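Local coordinates for putative OmpA family lipoprotein (Burkholderia cenocepacia, PDB 5LKW) that binds diaminopimelic acid, a peptidoglycan component, and probably acts in the Tol-Pal system, supporting outer membrane integrity and its invagination during cell division, at residues A75-M80 with M90-L95. Residues are numbered along the deposited sequence; the frame is centred on the assembly and turned at random.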
loop_
_atom_site.group_PDB
_atom_site.type_symbol
_atom_site.label_atom_id
_atom_site.label_comp_id
_atom_site.label_asym_id
_atom_site.label_seq_id
_atom_site.Cartn_x
_atom_site.Cartn_y
_atom_site.Cartn_z
ATOM N N ALA A 75 7.658 -0.613 -3.286
ATOM C CA ALA A 75 7.047 -0.432 -4.596
ATOM C C ALA A 75 6.009 0.731 -4.660
ATOM O O ALA A 75 6.006 1.515 -5.604
ATOM C CB ALA A 75 6.468 -1.774 -5.109
ATOM N N VAL A 76 5.140 0.863 -3.653
ATOM C CA VAL A 76 4.143 1.941 -3.600
ATOM C C VAL A 76 4.818 3.316 -3.285
ATOM O O VAL A 76 4.535 4.325 -3.934
ATOM C CB VAL A 76 3.047 1.627 -2.552
ATOM C CG1 VAL A 76 2.107 2.823 -2.361
ATOM C CG2 VAL A 76 2.255 0.296 -2.905
ATOM N N ARG A 77 5.656 3.332 -2.277
ATOM C CA ARG A 77 6.472 4.526 -1.902
ATOM C C ARG A 77 7.252 5.021 -3.114
ATOM O O ARG A 77 7.162 6.187 -3.484
ATOM C CB ARG A 77 7.405 4.208 -0.707
ATOM C CG ARG A 77 8.273 5.438 -0.216
ATOM C CD ARG A 77 9.456 5.021 0.637
ATOM N NE ARG A 77 10.363 4.262 -0.222
ATOM C CZ ARG A 77 11.289 3.395 0.176
ATOM N NH1 ARG A 77 11.498 3.140 1.467
ATOM N NH2 ARG A 77 12.007 2.766 -0.753
ATOM N N ARG A 78 7.939 4.101 -3.787
ATOM C CA ARG A 78 8.709 4.415 -4.975
ATOM C C ARG A 78 7.862 5.046 -6.082
ATOM O O ARG A 78 8.255 6.061 -6.697
ATOM C CB ARG A 78 9.401 3.140 -5.475
ATOM C CG ARG A 78 9.777 3.164 -6.944
ATOM C CD ARG A 78 10.830 2.100 -7.270
ATOM N NE ARG A 78 10.201 0.805 -7.484
ATOM C CZ ARG A 78 10.232 -0.222 -6.629
ATOM N NH1 ARG A 78 10.877 -0.140 -5.464
ATOM N NH2 ARG A 78 9.600 -1.347 -6.953
ATOM N N ALA A 79 6.700 4.453 -6.360
ATOM C CA ALA A 79 5.762 5.027 -7.337
ATOM C C ALA A 79 5.319 6.414 -6.948
ATOM O O ALA A 79 5.074 7.246 -7.814
ATOM C CB ALA A 79 4.511 4.134 -7.504
ATOM N N MET A 80 5.151 6.672 -5.649
ATOM C CA MET A 80 4.815 8.049 -5.254
ATOM C C MET A 80 6.048 8.962 -5.213
ATOM O O MET A 80 5.960 10.100 -5.614
ATOM C CB MET A 80 3.968 8.109 -3.964
ATOM C CG MET A 80 2.565 7.476 -4.148
ATOM S SD MET A 80 1.362 7.957 -2.884
ATOM C CE MET A 80 2.044 7.263 -1.395
ATOM N N MET A 90 6.551 9.885 3.873
ATOM C CA MET A 90 6.238 8.495 3.536
ATOM C C MET A 90 7.097 7.576 4.357
ATOM O O MET A 90 8.315 7.780 4.456
ATOM C CB MET A 90 6.530 8.248 2.052
ATOM C CG MET A 90 5.525 8.934 1.140
ATOM S SD MET A 90 5.754 8.469 -0.552
ATOM C CE MET A 90 7.491 9.023 -0.799
ATOM N N GLU A 91 6.474 6.551 4.924
ATOM C CA GLU A 91 7.226 5.509 5.616
ATOM C C GLU A 91 6.734 4.137 5.103
ATOM O O GLU A 91 5.527 3.877 5.145
ATOM C CB GLU A 91 7.051 5.643 7.128
ATOM C CG GLU A 91 8.005 4.713 7.934
ATOM C CD GLU A 91 7.733 4.811 9.437
ATOM O OE1 GLU A 91 7.015 5.755 9.818
ATOM O OE2 GLU A 91 8.208 3.971 10.220
ATOM N N ALA A 92 7.646 3.316 4.555
ATOM C CA ALA A 92 7.272 1.965 4.039
ATOM C C ALA A 92 7.566 0.954 5.141
ATOM O O ALA A 92 8.710 0.832 5.570
ATOM C CB ALA A 92 8.073 1.609 2.810
ATOM N N VAL A 93 6.540 0.272 5.639
ATOM C CA VAL A 93 6.736 -0.853 6.580
ATOM C C VAL A 93 6.053 -2.162 6.117
ATOM O O VAL A 93 5.159 -2.149 5.253
ATOM C CB VAL A 93 6.222 -0.506 7.979
ATOM C CG1 VAL A 93 7.050 0.621 8.557
ATOM C CG2 VAL A 93 4.700 -0.151 7.939
ATOM N N SER A 94 6.447 -3.272 6.720
ATOM C CA SER A 94 5.844 -4.592 6.431
ATOM C C SER A 94 5.175 -5.234 7.660
ATOM O O SER A 94 5.823 -5.359 8.711
ATOM C CB SER A 94 6.906 -5.584 5.990
ATOM O OG SER A 94 6.277 -6.801 5.505
ATOM N N LEU A 95 3.929 -5.678 7.487
ATOM C CA LEU A 95 3.246 -6.636 8.374
ATOM C C LEU A 95 3.321 -8.126 7.957
ATOM O O LEU A 95 2.779 -9.021 8.636
ATOM C CB LEU A 95 1.785 -6.224 8.567
ATOM C CG LEU A 95 1.606 -4.744 8.951
ATOM C CD1 LEU A 95 0.205 -4.356 9.033
ATOM C CD2 LEU A 95 2.324 -4.351 10.240
HETATM O O HOH W 1 10.370 4.599 4.023
#
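M90 and R77 meet where helix 62-82 packs over strand 90-96, and the pair illustrates how an arginine can serve a helix-sheet interface as hydrocarbon at its root and as a polar group at its tip. The two segments run nearly antiparallel, at 163° with their axes 8.5 Å apart, as expected for the second half of the right-handed beta-alpha-beta crossover from strand 50-55 to its parallel neighbour 90-96 in this OmpA-like periplasmic domain. M90 reaches up from the strand with its thioether bent at the end (chi3 -59°), which brings the methyl against the arginine stem: CE of M90 lies 3.7 Å from CG of R77. The sulfur packs against the next turn of the helix, SD of M90 resting 3.9 Å from CB of M80, while CE of M80 lies near the same sulfur, on the same general side as CB. V85 of the connecting loop touches both methionines, and M80 continues into M35, H38 and L42 of helix 32-44.

R77 leaves this apolar patch by reaching outward, across the helix direction. With CG anti to the backbone N (chi1 -178°) and a bend at chi3, the chain brings NH1 of the guanidinium beside A92, whose CB is 4.0 Å from NH1 of R77 in an oblique approach. No direct hydrogen bond joins the segments. Instead a water lying in the guanidinium plane accepts from NH1 of R77 at 3.2 Å and from the backbone N of A92 at 3.1 Å, serving an amide on one of the sheet's two outermost strands. The contact is therefore graded, sulfur and methylene packing in the buried part giving way to a water-mediated polar margin, where the arginine's charge can stay hydrated although its stem is partly covered.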